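Local coordinates for glutathione S-transferase omega-like 2 (Saccharomyces cerevisiae, PDB 5LKB), which acts as a glutathione-dependent thiol transferase and dehydroascorbate reductase of the glutathione transferase superfamily, and reacts with glutathionyl-(hydro)quinones, at residues K14-S19 and R155-V160; G60-I65 and H99-G104; N221-T226 and N240-H245. All blocks are in the same frame, centred on the assembly; numbering follows the deposited sequence.

Interaction 1. Residues K14-S19 and R155-V160; sequences KRQVSS and RFTVPV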
loop_
_atom_site.group_PDB
_atom_site.type_symbol
_atom_site.label_atom_id
_atom_site.label_comp_id
_atom_site.label_asym_id
_atom_site.label_seq_id
_atom_site.Cartn_x
_atom_site.Cartn_y
_atom_site.Cartn_z
ATOM N N LYS A 14 -2.213 2.008 -22.861
ATOM C CA LYS A 14 -2.470 1.170 -24.044
ATOM C C LYS A 14 -1.147 0.492 -24.386
ATOM O O LYS A 14 -0.253 1.109 -24.963
ATOM C CB LYS A 14 -2.970 2.053 -25.186
ATOM N N ARG A 15 -1.001 -0.761 -23.965
ATOM C CA ARG A 15 0.224 -1.497 -24.224
ATOM C C ARG A 15 0.394 -1.638 -25.744
ATOM O O ARG A 15 -0.554 -1.995 -26.445
ATOM C CB ARG A 15 0.167 -2.866 -23.555
ATOM C CG ARG A 15 1.383 -3.732 -23.761
ATOM C CD ARG A 15 1.348 -5.003 -22.940
ATOM N NE ARG A 15 1.323 -4.701 -21.511
ATOM C CZ ARG A 15 2.367 -4.423 -20.776
ATOM N NH1 ARG A 15 3.587 -4.383 -21.294
ATOM N NH2 ARG A 15 2.167 -4.128 -19.474
ATOM N N GLN A 16 1.606 -1.365 -26.214
ATOM C CA GLN A 16 1.922 -1.529 -27.639
ATOM C C GLN A 16 1.931 -2.999 -28.035
ATOM O O GLN A 16 2.264 -3.886 -27.249
ATOM C CB GLN A 16 3.291 -0.929 -27.914
ATOM C CG GLN A 16 4.517 -1.745 -27.426
ATOM C CD GLN A 16 5.859 -1.049 -27.704
ATOM O OE1 GLN A 16 5.925 0.188 -27.828
ATOM N NE2 GLN A 16 6.940 -1.842 -27.800
ATOM N N VAL A 17 1.607 -3.270 -29.302
ATOM C CA VAL A 17 1.726 -4.612 -29.842
ATOM C C VAL A 17 3.198 -4.857 -30.142
ATOM O O VAL A 17 3.895 -4.002 -30.716
ATOM C CB VAL A 17 0.855 -4.732 -31.107
ATOM C CG1 VAL A 17 1.103 -6.036 -31.800
ATOM C CG2 VAL A 17 -0.645 -4.641 -30.755
ATOM N N SER A 18 3.688 -6.032 -29.742
ATOM C CA SER A 18 5.068 -6.388 -30.027
ATOM C C SER A 18 5.270 -6.635 -31.520
ATOM O O SER A 18 4.441 -7.269 -32.182
ATOM C CB SER A 18 5.423 -7.673 -29.316
ATOM O OG SER A 18 5.248 -7.512 -27.930
ATOM N N SER A 19 6.428 -6.192 -32.004
ATOM C CA SER A 19 6.721 -6.151 -33.427
ATOM C C SER A 19 7.434 -7.376 -33.946
ATOM O O SER A 19 7.344 -7.624 -35.150
ATOM C CB SER A 19 7.627 -4.971 -33.740
ATOM O OG SER A 19 7.026 -3.809 -33.252
ATOM N N ARG A 155 8.692 1.195 -28.285
ATOM C CA ARG A 155 9.439 0.983 -27.050
ATOM C C ARG A 155 10.320 -0.253 -27.137
ATOM O O ARG A 155 9.946 -1.267 -27.720
ATOM C CB ARG A 155 8.477 0.856 -25.879
ATOM C CG ARG A 155 7.701 2.171 -25.618
ATOM C CD ARG A 155 6.516 1.962 -24.726
ATOM N NE ARG A 155 6.883 1.609 -23.357
ATOM C CZ ARG A 155 6.899 2.456 -22.316
ATOM N NH1 ARG A 155 6.592 3.741 -22.479
ATOM N NH2 ARG A 155 7.231 2.021 -21.100
ATOM N N PHE A 156 11.476 -0.157 -26.465
ATOM C CA PHE A 156 12.526 -1.155 -26.510
ATOM C C PHE A 156 12.322 -2.146 -25.354
ATOM O O PHE A 156 12.991 -2.088 -24.313
ATOM C CB PHE A 156 13.888 -0.482 -26.400
ATOM C CG PHE A 156 14.076 0.654 -27.326
ATOM C CD1 PHE A 156 14.152 0.429 -28.684
ATOM C CD2 PHE A 156 14.213 1.939 -26.863
ATOM C CE1 PHE A 156 14.317 1.486 -29.552
ATOM C CE2 PHE A 156 14.398 2.996 -27.739
ATOM C CZ PHE A 156 14.467 2.750 -29.095
ATOM N N THR A 157 11.367 -3.045 -25.527
ATOM C CA THR A 157 10.867 -3.857 -24.418
ATOM C C THR A 157 11.708 -5.105 -24.207
ATOM O O THR A 157 12.439 -5.561 -25.098
ATOM C CB THR A 157 9.421 -4.287 -24.674
ATOM O OG1 THR A 157 9.319 -4.898 -25.981
ATOM C CG2 THR A 157 8.471 -3.105 -24.623
ATOM N N VAL A 158 11.639 -5.636 -22.962
ATOM C CA VAL A 158 12.084 -7.011 -22.654
ATOM C C VAL A 158 10.861 -7.906 -22.566
ATOM O O VAL A 158 9.776 -7.431 -22.292
ATOM C CB VAL A 158 12.945 -7.106 -21.362
ATOM C CG1 VAL A 158 14.244 -6.374 -21.562
ATOM C CG2 VAL A 158 12.180 -6.502 -20.159
ATOM N N PRO A 159 11.011 -9.205 -22.777
ATOM C CA PRO A 159 12.186 -10.000 -23.147
ATOM C C PRO A 159 12.504 -9.901 -24.650
ATOM O O PRO A 159 11.608 -9.615 -25.468
ATOM C CB PRO A 159 11.727 -11.421 -22.838
ATOM C CG PRO A 159 10.342 -11.406 -23.116
ATOM C CD PRO A 159 9.837 -10.082 -22.676
ATOM N N VAL A 160 13.747 -10.219 -24.993
ATOM C CA VAL A 160 14.174 -10.313 -26.384
ATOM C C VAL A 160 14.797 -11.678 -26.604
ATOM O O VAL A 160 15.739 -12.058 -25.898
ATOM C CB VAL A 160 15.156 -9.193 -26.722
ATOM C CG1 VAL A 160 15.777 -9.434 -28.108
ATOM C CG2 VAL A 160 14.467 -7.822 -26.699
HETATM O O HOH W 1 6.974 -4.601 -27.465
#
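Gln16 lays its terminal amide against the main chain of Arg155, a worked example of how one side chain can join two loops far apart in sequence. The amide grips Arg155 at two points. Gln16 OE1 accepts from Arg155 N (3.0 Å), the donor lying in the carbonyl plane on a lone pair. Gln16 NE2 returns a bond to Arg155 O (3.1 Å), almost within the plane of its own amide, although it meets that carbonyl 26° from the carbonyl plane. Pairing both amide ends fixes the rotation of the group, and an extended chain beyond CG (chi2 -178°) carries it across.

Packing is close here: OE1 of Gln16 also lies 3.3 Å from Arg155 CB, and its NE2 is 3.7 Å from the Thr157 methyl, CG2. Tyr152 adds a further hydrogen bond to Arg155 O. On the looser side, a water accepts from Gln16 NE2 (2.8 Å) and donates to Thr157 OG1 (2.8 Å), bridging the two side chains there. The Arg155 side chain is exposed, its guanidinium turned 89° from the Gln16 amide.

Arg15, Arg155 and Val158 all bind glutathione, and Val158 precedes the cis peptide bond of Pro159. That cis-proline loop, leading into strand 160-163, is a hallmark of the glutathione site in thioredoxin-fold transferases.

Interaction 2. Residues G60-I65 and H99-G104; sequences GLTSVI and HDVAGG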
loop_
_atom_site.group_PDB
_atom_site.type_symbol
_atom_site.label_atom_id
_atom_site.label_comp_id
_atom_site.label_asym_id
_atom_site.label_seq_id
_atom_site.Cartn_x
_atom_site.Cartn_y
_atom_site.Cartn_z
ATOM N N GLY A 60 14.672 -27.172 -19.514
ATOM C CA GLY A 60 16.054 -27.638 -19.553
ATOM C C GLY A 60 16.940 -27.001 -20.589
ATOM O O GLY A 60 17.805 -27.683 -21.167
ATOM N N LEU A 61 16.730 -25.735 -20.894
ATOM C CA LEU A 61 17.367 -25.017 -21.970
ATOM C C LEU A 61 18.400 -24.001 -21.503
ATOM O O LEU A 61 18.854 -23.173 -22.299
ATOM C CB LEU A 61 16.308 -24.344 -22.871
ATOM C CG LEU A 61 15.299 -25.264 -23.495
ATOM C CD1 LEU A 61 14.095 -24.522 -24.060
ATOM C CD2 LEU A 61 16.036 -26.063 -24.618
ATOM N N THR A 62 18.847 -24.062 -20.258
ATOM C CA THR A 62 19.755 -23.023 -19.769
ATOM C C THR A 62 21.133 -23.085 -20.417
ATOM O O THR A 62 21.765 -22.041 -20.593
ATOM C CB THR A 62 19.918 -23.033 -18.240
ATOM O OG1 THR A 62 20.430 -24.292 -17.787
ATOM C CG2 THR A 62 18.606 -22.835 -17.548
ATOM N N SER A 63 21.592 -24.282 -20.807
ATOM C CA SER A 63 22.863 -24.389 -21.499
ATOM C C SER A 63 22.722 -24.289 -23.008
ATOM O O SER A 63 23.736 -24.294 -23.703
ATOM C CB SER A 63 23.540 -25.728 -21.127
ATOM O OG SER A 63 22.891 -26.833 -21.763
ATOM N N VAL A 64 21.501 -24.244 -23.516
ATOM C CA VAL A 64 21.232 -24.160 -24.944
ATOM C C VAL A 64 21.063 -22.724 -25.386
ATOM O O VAL A 64 21.481 -22.322 -26.478
ATOM C CB VAL A 64 19.970 -24.975 -25.243
ATOM C CG1 VAL A 64 19.628 -24.895 -26.760
ATOM C CG2 VAL A 64 20.118 -26.380 -24.778
ATOM N N ILE A 65 20.465 -21.918 -24.502
ATOM C CA ILE A 65 20.129 -20.541 -24.788
ATOM C C ILE A 65 20.704 -19.699 -23.657
ATOM O O ILE A 65 20.239 -19.802 -22.514
ATOM C CB ILE A 65 18.609 -20.371 -24.890
ATOM C CG1 ILE A 65 18.108 -21.198 -26.068
ATOM C CG2 ILE A 65 18.242 -18.918 -25.069
ATOM C CD1 ILE A 65 16.576 -21.275 -26.188
ATOM N N HIS A 99 24.737 -19.423 -18.613
ATOM C CA HIS A 99 23.938 -20.626 -18.578
ATOM C C HIS A 99 23.233 -20.845 -17.253
ATOM O O HIS A 99 22.686 -21.924 -17.018
ATOM C CB HIS A 99 24.801 -21.835 -18.960
ATOM C CG HIS A 99 25.268 -21.788 -20.379
ATOM N ND1 HIS A 99 26.205 -22.652 -20.891
ATOM C CD2 HIS A 99 24.911 -20.968 -21.396
ATOM C CE1 HIS A 99 26.404 -22.366 -22.168
ATOM N NE2 HIS A 99 25.645 -21.334 -22.497
ATOM N N ASP A 100 23.196 -19.816 -16.395
ATOM C CA ASP A 100 22.494 -19.867 -15.121
ATOM C C ASP A 100 21.030 -19.512 -15.369
ATOM O O ASP A 100 20.709 -18.832 -16.345
ATOM C CB ASP A 100 23.125 -18.850 -14.159
ATOM C CG ASP A 100 22.327 -18.642 -12.846
ATOM O OD1 ASP A 100 22.419 -19.561 -11.989
ATOM O OD2 ASP A 100 21.705 -17.557 -12.631
ATOM N N VAL A 101 20.144 -20.023 -14.496
ATOM C CA VAL A 101 18.695 -19.750 -14.616
ATOM C C VAL A 101 18.350 -18.271 -14.607
ATOM O O VAL A 101 17.328 -17.873 -15.171
ATOM C CB VAL A 101 17.863 -20.483 -13.542
ATOM C CG1 VAL A 101 17.944 -21.981 -13.703
ATOM C CG2 VAL A 101 18.305 -20.047 -12.158
ATOM N N ALA A 102 19.141 -17.449 -13.938
ATOM C CA ALA A 102 18.940 -16.009 -13.843
ATOM C C ALA A 102 20.125 -15.213 -14.384
ATOM O O ALA A 102 20.379 -14.095 -13.975
ATOM C CB ALA A 102 18.604 -15.643 -12.394
ATOM N N GLY A 103 20.822 -15.769 -15.396
ATOM C CA GLY A 103 21.921 -15.015 -15.985
ATOM C C GLY A 103 23.130 -14.789 -15.100
ATOM O O GLY A 103 23.975 -13.944 -15.430
ATOM N N GLY A 104 23.173 -15.432 -13.946
ATOM C CA GLY A 104 24.241 -15.236 -12.961
ATOM C C GLY A 104 23.978 -14.159 -11.929
ATOM O O GLY A 104 24.844 -13.934 -11.058
HETATM O O HOH W 2 23.069 -24.707 -17.351
#
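Ser63 and His99 bring the two backbones to 4.9 Å between their CA atoms, where a turn with helical backbone angles at residues 62-64 passes the point at which the chain leaves helix 95-98. The contact illustrates how CH-pi, van der Waals and water-mediated contacts join two turns.

The His99 imidazole supplies the broadest surface. Ser63 CA sits over one face, 3.8 Å from the centroid of the His99 ring and 15° off the normal, in a CH-pi contact. Ser63 O follows over a face farther along the ring, 3.6 Å from His99 CE1. A chi1 of -66°, which sets CG of His99 beside its own backbone N, swings the ring across this piece of main chain. Next to the ring, the backbone adds a CA-H...O contact, His99 CA to Thr62 O, 3.3 Å.

Thr62 contributes its CB, hydroxyl and methyl. Thr62 CB approaches His99 O to 3.2 Å. A water 2.7 Å from Thr62 OG1 donates to that same His99 O at 2.8 Å. The methyl CG2 of Thr62 lies beside Val101 CG1, 4.0 Å away, the two side chains pointing the same way.

Within 99-104, Asp100 OD2 accepts from Ala102 N in an Asx turn and also from Gly104 N, the two arriving from opposite faces of the carboxylate plane. Arg56 of helix 47-58 ties the turns together, with bonds to Ile65 O and Asp100 O. A Schellman motif with Gly60 at C-prime ends that helix, and the chain then turns into strand 66-69, parallel to strand 38-42: the beta-alpha-beta unit of the thioredoxin fold.

Interaction 3. Residues N221-T226 and N240-H245; sequences NGVYKT and NNVFEH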
loop_
_atom_site.group_PDB
_atom_site.type_symbol
_atom_site.label_atom_id
_atom_site.label_comp_id
_atom_site.label_asym_id
_atom_site.label_seq_id
_atom_site.Cartn_x
_atom_site.Cartn_y
_atom_site.Cartn_z
ATOM N N ASN A 221 -2.025 -7.750 -17.463
ATOM C CA ASN A 221 -2.081 -6.366 -17.889
ATOM C C ASN A 221 -3.040 -5.539 -17.031
ATOM O O ASN A 221 -2.916 -4.317 -17.019
ATOM C CB ASN A 221 -2.486 -6.261 -19.382
ATOM C CG ASN A 221 -2.045 -4.977 -19.988
ATOM O OD1 ASN A 221 -0.932 -4.461 -19.780
ATOM N ND2 ASN A 221 -2.924 -4.399 -20.807
ATOM N N GLY A 222 -3.955 -6.198 -16.314
ATOM C CA GLY A 222 -4.897 -5.444 -15.493
ATOM C C GLY A 222 -4.203 -4.603 -14.434
ATOM O O GLY A 222 -4.569 -3.453 -14.218
ATOM N N VAL A 223 -3.156 -5.163 -13.807
ATOM C CA VAL A 223 -2.452 -4.354 -12.792
ATOM C C VAL A 223 -1.776 -3.147 -13.401
ATOM O O VAL A 223 -1.699 -2.098 -12.771
ATOM C CB VAL A 223 -1.463 -5.169 -11.959
ATOM C CG1 VAL A 223 -2.180 -6.289 -11.217
ATOM C CG2 VAL A 223 -0.295 -5.756 -12.809
ATOM N N TYR A 224 -1.315 -3.220 -14.677
ATOM C CA TYR A 224 -0.660 -2.101 -15.336
ATOM C C TYR A 224 -1.664 -1.044 -15.799
ATOM O O TYR A 224 -1.418 0.148 -15.638
ATOM C CB TYR A 224 0.117 -2.591 -16.551
ATOM C CG TYR A 224 1.427 -3.259 -16.196
ATOM C CD1 TYR A 224 2.552 -2.516 -15.986
ATOM C CD2 TYR A 224 1.537 -4.616 -16.160
ATOM C CE1 TYR A 224 3.780 -3.099 -15.688
ATOM C CE2 TYR A 224 2.765 -5.241 -15.818
ATOM C CZ TYR A 224 3.901 -4.461 -15.643
ATOM O OH TYR A 224 5.160 -5.028 -15.356
ATOM N N LYS A 225 -2.809 -1.488 -16.350
ATOM C CA LYS A 225 -3.879 -0.526 -16.666
ATOM C C LYS A 225 -4.361 0.216 -15.411
ATOM O O LYS A 225 -4.721 1.400 -15.488
ATOM C CB LYS A 225 -5.014 -1.261 -17.382
ATOM C CG LYS A 225 -4.624 -1.810 -18.777
ATOM C CD LYS A 225 -5.807 -2.428 -19.511
ATOM C CE LYS A 225 -6.211 -3.705 -18.873
ATOM N NZ LYS A 225 -7.282 -4.408 -19.644
ATOM N N THR A 226 -4.321 -0.469 -14.253
ATOM C CA THR A 226 -4.656 0.165 -12.975
ATOM C C THR A 226 -3.564 1.139 -12.544
ATOM O O THR A 226 -3.853 2.296 -12.261
ATOM C CB THR A 226 -4.876 -0.912 -11.915
ATOM O OG1 THR A 226 -5.923 -1.795 -12.289
ATOM C CG2 THR A 226 -5.216 -0.282 -10.584
ATOM N N ASN A 240 -11.190 -2.345 -10.000
ATOM C CA ASN A 240 -12.319 -3.216 -9.702
ATOM C C ASN A 240 -12.246 -4.468 -10.568
ATOM O O ASN A 240 -12.571 -5.560 -10.112
ATOM C CB ASN A 240 -13.641 -2.493 -9.964
ATOM C CG ASN A 240 -14.103 -1.652 -8.766
ATOM O OD1 ASN A 240 -14.493 -2.180 -7.742
ATOM N ND2 ASN A 240 -14.066 -0.393 -8.924
ATOM N N ASN A 241 -11.819 -4.290 -11.812
ATOM C CA ASN A 241 -11.694 -5.413 -12.755
ATOM C C ASN A 241 -10.630 -6.400 -12.300
ATOM O O ASN A 241 -10.843 -7.615 -12.394
ATOM C CB ASN A 241 -11.458 -4.868 -14.155
ATOM C CG ASN A 241 -11.522 -5.969 -15.200
ATOM O OD1 ASN A 241 -12.573 -6.636 -15.357
ATOM N ND2 ASN A 241 -10.415 -6.229 -15.810
ATOM N N VAL A 242 -9.483 -5.911 -11.790
ATOM C CA VAL A 242 -8.456 -6.809 -11.278
ATOM C C VAL A 242 -9.036 -7.693 -10.203
ATOM O O VAL A 242 -8.869 -8.910 -10.194
ATOM C CB VAL A 242 -7.262 -5.986 -10.762
ATOM C CG1 VAL A 242 -6.357 -6.855 -9.893
ATOM C CG2 VAL A 242 -6.439 -5.341 -11.883
ATOM N N PHE A 243 -9.646 -7.077 -9.164
ATOM C CA PHE A 243 -10.112 -7.877 -8.044
ATOM C C PHE A 243 -11.269 -8.792 -8.434
ATOM O O PHE A 243 -11.358 -9.903 -7.919
ATOM C CB PHE A 243 -10.430 -6.978 -6.812
ATOM C CG PHE A 243 -9.160 -6.538 -6.103
ATOM C CD1 PHE A 243 -8.552 -7.389 -5.220
ATOM C CD2 PHE A 243 -8.541 -5.346 -6.436
ATOM C CE1 PHE A 243 -7.319 -7.063 -4.619
ATOM C CE2 PHE A 243 -7.312 -4.996 -5.836
ATOM C CZ PHE A 243 -6.723 -5.861 -4.967
ATOM N N GLU A 244 -12.112 -8.373 -9.378
ATOM C CA GLU A 244 -13.200 -9.238 -9.835
ATOM C C GLU A 244 -12.637 -10.514 -10.455
ATOM O O GLU A 244 -13.157 -11.616 -10.219
ATOM C CB GLU A 244 -14.062 -8.491 -10.837
ATOM C CG GLU A 244 -15.130 -9.305 -11.536
ATOM C CD GLU A 244 -15.823 -8.490 -12.617
ATOM O OE1 GLU A 244 -15.756 -7.246 -12.568
ATOM O OE2 GLU A 244 -16.394 -9.098 -13.545
ATOM N N HIS A 245 -11.520 -10.380 -11.152
ATOM C CA HIS A 245 -10.905 -11.527 -11.791
ATOM C C HIS A 245 -10.020 -12.324 -10.870
ATOM O O HIS A 245 -9.891 -13.549 -11.050
ATOM C CB HIS A 245 -10.258 -11.126 -13.098
ATOM C CG HIS A 245 -11.284 -10.808 -14.122
ATOM N ND1 HIS A 245 -11.867 -9.560 -14.201
ATOM C CD2 HIS A 245 -11.881 -11.589 -15.068
ATOM C CE1 HIS A 245 -12.757 -9.574 -15.186
ATOM N NE2 HIS A 245 -12.771 -10.786 -15.738
#
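Val242 presses its CG2 methyl onto the main chain of Gly222, 3.5 Å from both the carbonyl carbon and the oxygen of that residue. Its other methyl, CG1, is anti to the backbone N (chi1 165°), which places CG2 beside that N and directs it across the interface. Glycine suits this close approach: a beta carbon at residue 222 would stand only 3.2 Å from Val242 CG2. Val242 CG2 also meets Val223 CG1 at 4.4 Å and Thr226 OG1 at 3.6 Å, so one branch touches three residues of the facing helix, Gly222, Val223 and Thr226.

Thr226 is secured from within its own helix. Thr226 OG1 donates to Gly222 O (2.9 Å), while Thr226 N reaches the same oxygen from the opposite face of its plane. This internal bond occupies the buried hydroxyl's proton and presents OG1 as part of the wall against the valine. An alanine here takes away the hydroxyl and methyl, which would probably leave Gly222 O without its side-chain donor and open a gap beside Val242 CG2.

The short helical segments run nearly antiparallel, at 157°, with their axes 9.3 Å apart. Phe297 of helix 285-304 touches both Val223 and Val242, closing one side of the contact, while Asn241 packs on Ser218 of helix 205-220. Thr226 further meets Tyr235 and Val239. The pair thus belongs to the all-helical C-terminal domain of the glutathione transferase fold, with the short helix 222-227 lodged against the long helix 232-264.

How the interactions relate
Two of the three contacts lie near the glutathione site, where the domains meet. Interactions 1 and 3 meet directly: Arg15 NE lies 2.9 Å from Asn221 OD1, a probable hydrogen bond, and Arg15 also makes a cation-pi contact with Tyr224, so a glutathione-binding arginine rests on the helical domain. The side chain of the nucleophile Cys46 is about 7 Å from that of Thr157 in interaction 1 and about 11 Å from that of Val223 in interaction 3. Interaction 2 is away from the annotated sites. Its centre is 23 Å from that of interaction 1 and 32 Å from that of interaction 3, the latter across the middle of the chain.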